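Local coordinates for protein MHC class I antigen (Ctenopharyngodon idella, PDB 5H5Z) that probably presents peptides to T cells, as a class I histocompatibility heavy chain that holds a bound peptide in its groove and pairs with beta-2-microglobulin, at residues 125-130 / 151-156; 166-169 / 174-177. All coordinates share one frame; numbering follows the deposited sequence.

Contact 1. Residues 125-130 / 151-156; sequences NTLTWT and QNKGYL
L127 reaches K153 with one methyl: CD2 lies 3.6 Å from CD of K153, and the two side chains cross at about a right angle. The lysine carbon chain is extended as far as CE, its CG anti to the backbone N (chi1 176°), and bends only at chi4; its NZ is held beyond this contact, by a salt bridge to E157 and a hydrogen bond to the carbonyl O of K124. L127 and T128 both face D123 in a G1 beta bulge. Here the chain turns from strand 117-123 into strand 128-131, the edge of the eight-stranded antiparallel floor of the peptide groove, with helix 148-170 forming part of the wall above it. The hydroxyls of T126 and T128 hydrogen-bond each other, OG1 to OG1 at 2.7 Å. W129 then brings the six-membered end of its indole to N152, whose OD1 sits at the ring edge, in its plane, 3.1 Å from CZ2 and 3.2 Å from CH2. Ring and amide planes stand 82° apart, and the electron-rich oxygen faces the rim carbons of the indole. W143 meets the same indole edge-to-face, while N152 also packs on a polar side chain of the bound peptide.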
loop_
_atom_site.group_PDB
_atom_site.type_symbol
_atom_site.label_atom_id
_atom_site.label_comp_id
_atom_site.label_asym_id
_atom_site.label_seq_id
_atom_site.Cartn_x
_atom_site.Cartn_y
_atom_site.Cartn_z
ATOM N N ASN A 125 -17.908 7.504 -19.513
ATOM C CA ASN A 125 -18.891 7.067 -20.502
ATOM C C ASN A 125 -19.854 8.193 -20.875
ATOM O O ASN A 125 -20.163 8.388 -22.051
ATOM C CB ASN A 125 -19.677 5.854 -19.996
ATOM C CG ASN A 125 -18.828 4.598 -19.900
ATOM O OD1 ASN A 125 -17.670 4.572 -20.325
ATOM N ND2 ASN A 125 -19.407 3.543 -19.344
ATOM N N THR A 126 -20.319 8.929 -19.866
ATOM C CA THR A 126 -21.274 10.019 -20.067
ATOM C C THR A 126 -20.598 11.389 -20.099
ATOM O O THR A 126 -21.260 12.406 -20.329
ATOM C CB THR A 126 -22.363 10.034 -18.975
ATOM O OG1 THR A 126 -21.745 10.046 -17.681
ATOM C CG2 THR A 126 -23.268 8.812 -19.096
ATOM N N LEU A 127 -19.286 11.407 -19.865
ATOM C CA LEU A 127 -18.504 12.647 -19.810
ATOM C C LEU A 127 -19.084 13.631 -18.794
ATOM O O LEU A 127 -19.231 14.827 -19.066
ATOM C CB LEU A 127 -18.368 13.278 -21.205
ATOM C CG LEU A 127 -17.460 12.531 -22.186
ATOM C CD1 LEU A 127 -17.696 12.995 -23.616
ATOM C CD2 LEU A 127 -16.002 12.706 -21.790
ATOM N N THR A 128 -19.420 13.102 -17.620
ATOM C CA THR A 128 -19.972 13.898 -16.533
ATOM C C THR A 128 -19.239 13.580 -15.237
ATOM O O THR A 128 -18.535 12.569 -15.139
ATOM C CB THR A 128 -21.483 13.638 -16.335
ATOM O OG1 THR A 128 -21.710 12.236 -16.128
ATOM C CG2 THR A 128 -22.287 14.123 -17.542
ATOM N N TRP A 129 -19.404 14.458 -14.253
ATOM C CA TRP A 129 -18.824 14.274 -12.933
ATOM C C TRP A 129 -19.911 13.977 -11.914
ATOM O O TRP A 129 -20.860 14.748 -11.760
ATOM C CB TRP A 129 -18.029 15.514 -12.522
ATOM C CG TRP A 129 -16.792 15.682 -13.338
ATOM C CD1 TRP A 129 -16.662 16.384 -14.507
ATOM C CD2 TRP A 129 -15.508 15.112 -13.068
ATOM N NE1 TRP A 129 -15.371 16.293 -14.973
ATOM C CE2 TRP A 129 -14.641 15.516 -14.113
ATOM C CE3 TRP A 129 -15.000 14.304 -12.041
ATOM C CZ2 TRP A 129 -13.294 15.144 -14.155
ATOM C CZ3 TRP A 129 -13.664 13.929 -12.083
ATOM C CH2 TRP A 129 -12.825 14.343 -13.139
ATOM N N THR A 130 -19.773 12.846 -11.233
ATOM C CA THR A 130 -20.689 12.486 -10.159
ATOM C C THR A 130 -20.292 13.243 -8.899
ATOM O O THR A 130 -19.173 13.094 -8.406
ATOM C CB THR A 130 -20.688 10.968 -9.910
ATOM O OG1 THR A 130 -21.011 10.298 -11.133
ATOM C CG2 THR A 130 -21.715 10.582 -8.838
ATOM N N GLN A 151 -11.117 16.192 -21.249
ATOM C CA GLN A 151 -9.655 16.252 -21.155
ATOM C C GLN A 151 -9.138 15.029 -20.414
ATOM O O GLN A 151 -8.199 14.365 -20.865
ATOM C CB GLN A 151 -9.190 17.530 -20.450
ATOM C CG GLN A 151 -7.709 17.867 -20.642
ATOM C CD GLN A 151 -6.758 17.035 -19.792
ATOM O OE1 GLN A 151 -5.639 16.726 -20.219
ATOM N NE2 GLN A 151 -7.190 16.673 -18.586
ATOM N N ASN A 152 -9.771 14.749 -19.276
ATOM C CA ASN A 152 -9.399 13.639 -18.417
ATOM C C ASN A 152 -9.551 12.293 -19.123
ATOM O O ASN A 152 -8.655 11.456 -19.047
ATOM C CB ASN A 152 -10.240 13.661 -17.134
ATOM C CG ASN A 152 -9.802 14.733 -16.144
ATOM O OD1 ASN A 152 -10.304 14.765 -15.029
ATOM N ND2 ASN A 152 -8.866 15.602 -16.534
ATOM N N LYS A 153 -10.679 12.093 -19.806
ATOM C CA LYS A 153 -10.890 10.902 -20.643
ATOM C C LYS A 153 -9.813 10.766 -21.723
ATOM O O LYS A 153 -9.281 9.668 -21.940
ATOM C CB LYS A 153 -12.291 10.921 -21.265
ATOM C CG LYS A 153 -12.594 9.778 -22.225
ATOM C CD LYS A 153 -13.898 10.035 -22.965
ATOM C CE LYS A 153 -14.162 9.006 -24.054
ATOM N NZ LYS A 153 -14.581 7.689 -23.498
ATOM N N GLY A 154 -9.491 11.875 -22.394
ATOM C CA GLY A 154 -8.412 11.887 -23.384
ATOM C C GLY A 154 -7.093 11.422 -22.791
ATOM O O GLY A 154 -6.402 10.572 -23.367
ATOM N N TYR A 155 -6.743 11.979 -21.633
ATOM C CA TYR A 155 -5.544 11.558 -20.914
ATOM C C TYR A 155 -5.565 10.066 -20.552
ATOM O O TYR A 155 -4.589 9.344 -20.796
ATOM C CB TYR A 155 -5.323 12.398 -19.645
ATOM C CG TYR A 155 -4.244 11.808 -18.768
ATOM C CD1 TYR A 155 -2.892 12.060 -19.026
ATOM C CD2 TYR A 155 -4.568 10.944 -17.714
ATOM C CE1 TYR A 155 -1.899 11.491 -18.247
ATOM C CE2 TYR A 155 -3.583 10.367 -16.935
ATOM C CZ TYR A 155 -2.254 10.647 -17.200
ATOM O OH TYR A 155 -1.280 10.081 -16.418
ATOM N N LEU A 156 -6.667 9.609 -19.960
ATOM C CA LEU A 156 -6.748 8.223 -19.475
ATOM C C LEU A 156 -6.639 7.188 -20.592
ATOM O O LEU A 156 -5.959 6.169 -20.446
ATOM C CB LEU A 156 -8.047 7.997 -18.693
ATOM C CG LEU A 156 -8.179 8.679 -17.329
ATOM C CD1 LEU A 156 -9.584 8.464 -16.780
ATOM C CD2 LEU A 156 -7.133 8.181 -16.343
#

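Contact 2. Residues 166-169 / 174-177; sequences KYVA and TLER
T174 O receives the guanidinium of R177 through NH1, 2.9 Å away, and more weakly the backbone N of R177 at 3.4 Å. The NH1 hydrogen bond has an N-H...O angle of 156° and approaches from above the carbonyl plane, whereas the oxygen lies close to the plane of the guanidinium. A chi1 of 82° starts the arginine chain back toward T174, chi2 and chi3 are extended, and a turn at chi4 (-89°) swings NH1 onto the oxygen. The end of helix 172-175 lies here, E176 being the first residue to leave helical torsions. R177 also makes a cation-pi contact with Y202.

Across the contact, L175 points at helix 148-170. Its CD1 is 3.8 Å from CA of V168 and 3.9 Å from the carbonyl O of Y167, so a single methyl rests against the backbone of the long helix. Side chain meets side chain more loosely, V168 CG2 being 4.4 Å from L175 CD1. The leucine is buried and also touches V27 of strand 21-27, while V168 packs on H3. The Y167 ring leads away from L175, and its OH hydrogen-bonds Y57 OH and the backbone of the bound peptide. The short helix 172-175 is thus packed against the last turns of helix 148-170, at the junction where the peptide-binding platform of a class I molecule passes into its immunoglobulin-like alpha-3 domain.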
loop_
_atom_site.group_PDB
_atom_site.type_symbol
_atom_site.label_atom_id
_atom_site.label_comp_id
_atom_site.label_asym_id
_atom_site.label_seq_id
_atom_site.Cartn_x
_atom_site.Cartn_y
_atom_site.Cartn_z
ATOM N N LYS A 166 5.217 2.162 -22.271
ATOM C CA LYS A 166 6.646 2.465 -22.157
ATOM C C LYS A 166 7.233 1.945 -20.845
ATOM O O LYS A 166 8.301 1.329 -20.848
ATOM C CB LYS A 166 6.915 3.971 -22.296
ATOM C CG LYS A 166 6.759 4.549 -23.692
ATOM C CD LYS A 166 6.802 6.070 -23.619
ATOM C CE LYS A 166 7.587 6.671 -24.766
ATOM N NZ LYS A 166 9.049 6.394 -24.659
ATOM N N TYR A 167 6.530 2.189 -19.732
ATOM C CA TYR A 167 6.992 1.762 -18.407
ATOM C C TYR A 167 7.076 0.245 -18.294
ATOM O O TYR A 167 8.017 -0.287 -17.695
ATOM C CB TYR A 167 6.094 2.321 -17.287
ATOM C CG TYR A 167 6.012 3.839 -17.238
ATOM C CD1 TYR A 167 7.093 4.637 -17.641
ATOM C CD2 TYR A 167 4.862 4.476 -16.770
ATOM C CE1 TYR A 167 7.023 6.021 -17.590
ATOM C CE2 TYR A 167 4.779 5.871 -16.724
ATOM C CZ TYR A 167 5.864 6.632 -17.131
ATOM O OH TYR A 167 5.802 8.007 -17.082
ATOM N N VAL A 168 6.093 -0.445 -18.873
ATOM C CA VAL A 168 6.056 -1.910 -18.845
ATOM C C VAL A 168 7.275 -2.474 -19.580
ATOM O O VAL A 168 7.903 -3.411 -19.094
ATOM C CB VAL A 168 4.721 -2.478 -19.386
ATOM C CG1 VAL A 168 4.770 -3.999 -19.503
ATOM C CG2 VAL A 168 3.573 -2.079 -18.466
ATOM N N ALA A 169 7.628 -1.875 -20.720
ATOM C CA ALA A 169 8.838 -2.268 -21.448
ATOM C C ALA A 169 10.121 -1.965 -20.665
ATOM O O ALA A 169 11.020 -2.808 -20.592
ATOM C CB ALA A 169 8.875 -1.624 -22.828
ATOM N N THR A 174 11.143 -6.951 -14.110
ATOM C CA THR A 174 10.685 -6.738 -12.742
ATOM C C THR A 174 9.170 -6.897 -12.630
ATOM O O THR A 174 8.674 -7.560 -11.722
ATOM C CB THR A 174 11.090 -5.345 -12.225
ATOM O OG1 THR A 174 12.484 -5.130 -12.480
ATOM C CG2 THR A 174 10.822 -5.227 -10.726
ATOM N N LEU A 175 8.447 -6.290 -13.567
ATOM C CA LEU A 175 6.983 -6.274 -13.541
ATOM C C LEU A 175 6.354 -7.632 -13.849
ATOM O O LEU A 175 5.279 -7.950 -13.333
ATOM C CB LEU A 175 6.449 -5.186 -14.483
ATOM C CG LEU A 175 6.768 -3.753 -14.040
ATOM C CD1 LEU A 175 6.399 -2.754 -15.121
ATOM C CD2 LEU A 175 6.072 -3.411 -12.725
ATOM N N GLU A 176 7.030 -8.428 -14.678
ATOM C CA GLU A 176 6.555 -9.767 -15.043
ATOM C C GLU A 176 7.164 -10.882 -14.187
ATOM O O GLU A 176 6.995 -12.068 -14.499
ATOM C CB GLU A 176 6.847 -10.065 -16.520
ATOM C CG GLU A 176 6.023 -9.272 -17.526
ATOM C CD GLU A 176 6.148 -9.817 -18.942
ATOM O OE1 GLU A 176 5.228 -9.576 -19.754
ATOM O OE2 GLU A 176 7.159 -10.487 -19.251
ATOM N N ARG A 177 7.873 -10.514 -13.120
ATOM C CA ARG A 177 8.564 -11.516 -12.304
ATOM C C ARG A 177 7.574 -12.437 -11.583
ATOM O O ARG A 177 6.473 -12.017 -11.207
ATOM C CB ARG A 177 9.535 -10.861 -11.314
ATOM C CG ARG A 177 8.892 -10.336 -10.033
ATOM C CD ARG A 177 9.883 -9.502 -9.242
ATOM N NE ARG A 177 9.336 -9.034 -7.972
ATOM C CZ ARG A 177 8.668 -7.893 -7.811
ATOM N NH1 ARG A 177 8.437 -7.093 -8.843
ATOM N NH2 ARG A 177 8.222 -7.557 -6.608
#

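How the contacts relate
Helix 148-170 belongs to both contacts, which follow one another along the chain with centres 27 Å apart. Their nearest atoms remain about 7 Å from each other, so the helix joins them without any direct touch. Contact 1 sets the earlier part of this helix against the edge strand of the groove floor; contact 2 packs its final turns against the short helix leading to the immunoglobulin-like domain. Each also reaches the bound peptide: the OH of Y155, in 151-156, hydrogen-bonds the peptide backbone, as does that of Y167 in 166-169. Both contacts thus sit on the helical wall that lines the peptide site.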